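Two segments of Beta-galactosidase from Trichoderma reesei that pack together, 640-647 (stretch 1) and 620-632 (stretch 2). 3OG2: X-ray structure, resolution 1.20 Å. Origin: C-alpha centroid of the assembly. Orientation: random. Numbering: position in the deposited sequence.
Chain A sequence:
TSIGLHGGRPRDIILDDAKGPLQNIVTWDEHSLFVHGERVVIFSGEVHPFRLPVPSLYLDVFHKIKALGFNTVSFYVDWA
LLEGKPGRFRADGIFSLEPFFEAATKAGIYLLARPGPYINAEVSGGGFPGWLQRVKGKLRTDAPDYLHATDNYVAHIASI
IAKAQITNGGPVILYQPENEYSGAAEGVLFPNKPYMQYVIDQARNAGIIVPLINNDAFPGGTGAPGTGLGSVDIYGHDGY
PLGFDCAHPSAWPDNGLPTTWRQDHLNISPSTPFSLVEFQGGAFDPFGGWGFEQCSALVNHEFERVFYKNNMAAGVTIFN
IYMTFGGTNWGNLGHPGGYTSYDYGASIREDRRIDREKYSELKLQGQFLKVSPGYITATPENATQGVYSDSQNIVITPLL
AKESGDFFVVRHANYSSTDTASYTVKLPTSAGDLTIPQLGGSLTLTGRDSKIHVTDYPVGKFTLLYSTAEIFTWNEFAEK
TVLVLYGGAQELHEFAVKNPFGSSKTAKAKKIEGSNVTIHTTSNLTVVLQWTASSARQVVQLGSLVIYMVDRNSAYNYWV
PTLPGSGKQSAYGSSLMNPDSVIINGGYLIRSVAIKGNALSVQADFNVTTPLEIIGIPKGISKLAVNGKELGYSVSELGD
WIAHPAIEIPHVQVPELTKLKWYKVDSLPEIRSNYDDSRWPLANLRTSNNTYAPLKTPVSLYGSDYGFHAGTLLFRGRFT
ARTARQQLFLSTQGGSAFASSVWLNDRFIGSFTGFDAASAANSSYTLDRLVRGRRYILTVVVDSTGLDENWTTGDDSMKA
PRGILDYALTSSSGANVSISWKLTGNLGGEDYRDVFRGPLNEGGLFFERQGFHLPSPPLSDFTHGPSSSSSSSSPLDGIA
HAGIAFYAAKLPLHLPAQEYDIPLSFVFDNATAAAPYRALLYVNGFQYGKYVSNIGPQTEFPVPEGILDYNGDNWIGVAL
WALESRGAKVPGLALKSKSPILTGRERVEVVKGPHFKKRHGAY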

# COMPACT_ATOMS: atom_id res chain seq x y z
N ASP A 640 5.77 32.09 20.55
CA ASP A 640 5.92 31.21 19.38
C ASP A 640 6.94 31.83 18.44
O ASP A 640 7.14 33.06 18.44
CB ASP A 640 4.57 31.06 18.69
CG ASP A 640 3.52 30.47 19.61
OD1 ASP A 640 3.89 29.66 20.48
OD2 ASP A 640 2.32 30.73 19.49
N TRP A 641 7.57 31.02 17.65
CA TRP A 641 8.56 31.51 16.70
C TRP A 641 7.97 31.48 15.30
O TRP A 641 7.41 30.44 14.90
CB TRP A 641 9.80 30.65 16.74
CG TRP A 641 10.61 30.78 17.98
CD1 TRP A 641 10.38 31.56 19.07
CD2 TRP A 641 11.82 30.06 18.22
NE1 TRP A 641 11.39 31.35 19.97
CE2 TRP A 641 12.29 30.45 19.50
CE3 TRP A 641 12.53 29.10 17.47
CZ2 TRP A 641 13.47 29.91 20.04
CZ3 TRP A 641 13.71 28.59 18.04
CH2 TRP A 641 14.15 28.99 19.29
N ILE A 642 8.13 32.56 14.53
CA ILE A 642 7.65 32.55 13.14
C ILE A 642 8.88 32.75 12.25
O ILE A 642 9.56 33.79 12.33
CB ILE A 642 6.59 33.61 12.86
CG1 ILE A 642 5.41 33.43 13.82
CG2 ILE A 642 6.14 33.52 11.41
CD1 ILE A 642 5.20 34.72 14.59
N ALA A 643 9.12 31.74 11.45
CA ALA A 643 10.32 31.71 10.60
C ALA A 643 9.95 31.64 9.13
O ALA A 643 8.84 31.19 8.77
CB ALA A 643 11.21 30.56 11.05
N HIS A 644 10.90 32.05 8.31
CA HIS A 644 10.65 32.12 6.86
C HIS A 644 11.77 31.42 6.12
O HIS A 644 12.62 32.10 5.52
CB HIS A 644 10.56 33.61 6.43
CG HIS A 644 9.48 34.29 7.21
ND1 HIS A 644 8.14 34.20 6.83
CD2 HIS A 644 9.47 35.02 8.34
CE1 HIS A 644 7.37 34.85 7.68
NE2 HIS A 644 8.17 35.37 8.61
N PRO A 645 11.84 30.11 6.19
CA PRO A 645 12.91 29.40 5.48
C PRO A 645 12.85 29.70 3.99
O PRO A 645 11.80 29.92 3.35
CB PRO A 645 12.63 27.92 5.75
CG PRO A 645 11.22 27.87 6.22
CD PRO A 645 10.90 29.20 6.87
N ALA A 646 14.04 29.66 3.38
CA ALA A 646 14.16 29.80 1.93
C ALA A 646 13.43 28.65 1.27
O ALA A 646 13.62 27.49 1.65
CB ALA A 646 15.63 29.78 1.50
N ILE A 647 12.56 28.95 0.33
CA ILE A 647 11.87 27.94 -0.46
C ILE A 647 11.88 28.38 -1.91
O ILE A 647 11.15 29.29 -2.27
CB ILE A 647 10.41 27.70 0.03
CG1 ILE A 647 10.39 27.31 1.51
CG2 ILE A 647 9.68 26.71 -0.88
CD1 ILE A 647 9.02 27.48 2.13
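Stretch 2 (620-632) GISKLAVNGKELG

Stretch 2 forms a β-hairpin: strand 623-626 runs into a type I' turn from Val 626 to Lys 629, and the chain returns through a second strand beginning at Lys 629. Paired backbone hydrogen bonds close the turn (Val 626 N to Lys 629 O and Lys 629 N to Val 626 O, both 3.0 Å), and Leu 631 N reaches Leu 624 O at 3.0 Å. The hairpin packs through side chains and some backbone carbonyls on strand 641-643 and the loop after it. The axes of strands 641-643 and 623-626 approach to 10.0 Å, with N-to-C directions 40° apart (signed crossing angle -40°), and no direct hydrogen bond joins the stretches.

Trp 641 is the largest projection. Its six-membered ring reaches along the first arm, placing CH2 3.7 Å from Ile 621 CG2 and CZ3 3.8 Å from Leu 624 CB, while the carbonyl oxygens of Ile 621 and Lys 623 lie at the ring edge. The small Ala 643 leaves space for two leucines: its CB lies 3.6 Å from Leu 624 CD2 and 4.1 Å from Leu 631 CD1. Leu 631 CD1 also touches Pro 645 CB (4.1 Å), whose ring extends the apolar surface to Val 626; Pro 645 CB lies 4.3 Å from Val 626 CG1. Water 2 bridges Gly 632 O (2.7 Å) and His 644 N (2.9 Å).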

# COMPACT_ATOMS: atom_id res chain seq x y z
N GLY A 620 15.42 26.75 27.33
CA GLY A 620 16.85 26.82 27.03
C GLY A 620 17.17 26.87 25.55
O GLY A 620 18.34 27.02 25.13
N ILE A 621 16.18 26.72 24.67
CA ILE A 621 16.52 26.75 23.23
C ILE A 621 16.31 28.14 22.65
O ILE A 621 15.29 28.79 22.86
CB ILE A 621 15.63 25.74 22.51
CG1 ILE A 621 16.06 24.29 22.71
CG2 ILE A 621 15.52 26.06 21.02
CD1 ILE A 621 17.32 23.92 23.42
N SER A 622 17.28 28.62 21.88
CA SER A 622 17.21 29.99 21.38
C SER A 622 17.61 30.04 19.91
O SER A 622 17.55 31.13 19.35
CB SER A 622 18.13 30.94 22.13
OG SER A 622 19.47 30.44 22.13
N LYS A 623 18.00 28.97 19.28
CA LYS A 623 18.39 28.95 17.86
C LYS A 623 17.49 27.97 17.11
O LYS A 623 17.02 26.97 17.68
CB LYS A 623 19.87 28.57 17.73
CG LYS A 623 20.80 29.70 18.28
CD LYS A 623 22.22 29.16 18.18
CE LYS A 623 23.21 30.14 18.83
NZ LYS A 623 24.27 30.58 17.88
N LEU A 624 17.30 28.30 15.85
CA LEU A 624 16.48 27.49 14.94
C LEU A 624 17.27 27.09 13.70
O LEU A 624 18.01 27.90 13.15
CB LEU A 624 15.25 28.30 14.55
CG LEU A 624 14.29 27.54 13.63
CD1 LEU A 624 13.64 26.33 14.34
CD2 LEU A 624 13.25 28.51 13.12
N ALA A 625 17.10 25.85 13.28
CA ALA A 625 17.61 25.47 11.97
C ALA A 625 16.52 24.68 11.24
O ALA A 625 15.78 23.93 11.90
CB ALA A 625 18.86 24.59 12.07
N VAL A 626 16.47 24.83 9.92
CA VAL A 626 15.54 24.06 9.07
C VAL A 626 16.39 23.36 8.00
O VAL A 626 17.12 24.05 7.30
CB VAL A 626 14.41 24.92 8.48
CG1 VAL A 626 13.55 24.14 7.51
CG2 VAL A 626 13.54 25.52 9.61
N ASN A 627 16.34 22.07 7.92
CA ASN A 627 17.11 21.30 6.91
C ASN A 627 18.56 21.71 6.91
O ASN A 627 19.19 21.90 5.88
CB ASN A 627 16.51 21.43 5.52
CG ASN A 627 15.10 20.86 5.51
OD1 ASN A 627 14.70 20.13 6.38
ND2 ASN A 627 14.33 21.21 4.46
N GLY A 628 19.07 21.84 8.13
CA GLY A 628 20.51 22.07 8.30
C GLY A 628 20.91 23.52 8.15
O GLY A 628 22.11 23.78 8.22
N LYS A 629 20.00 24.46 7.93
CA LYS A 629 20.40 25.84 7.71
C LYS A 629 19.84 26.68 8.85
O LYS A 629 18.62 26.72 9.09
CB LYS A 629 19.81 26.34 6.38
CG LYS A 629 20.27 25.78 5.05
CD LYS A 629 19.51 26.39 3.88
CE LYS A 629 19.77 27.85 3.57
NZ LYS A 629 18.75 28.51 2.70
N GLU A 630 20.71 27.37 9.58
CA GLU A 630 20.24 28.21 10.67
C GLU A 630 19.41 29.35 10.09
O GLU A 630 19.69 29.83 9.01
CB GLU A 630 21.42 28.75 11.52
CG GLU A 630 20.89 29.12 12.91
CD GLU A 630 21.59 30.25 13.62
OE1 GLU A 630 22.83 30.31 13.45
OE2 GLU A 630 20.95 31.06 14.35
N LEU A 631 18.43 29.80 10.84
CA LEU A 631 17.72 31.03 10.47
C LEU A 631 17.06 31.70 11.64
O LEU A 631 16.78 31.13 12.68
CB LEU A 631 16.70 30.77 9.39
CG LEU A 631 15.39 30.10 9.83
CD1 LEU A 631 14.48 30.14 8.63
CD2 LEU A 631 15.68 28.71 10.35
N GLY A 632 16.89 32.99 11.41
CA GLY A 632 16.22 33.79 12.43
C GLY A 632 14.74 33.58 12.42
O GLY A 632 14.14 32.86 11.61
O HOH W 1 16.33 29.46 4.91
O HOH W 2 12.97 33.73 9.39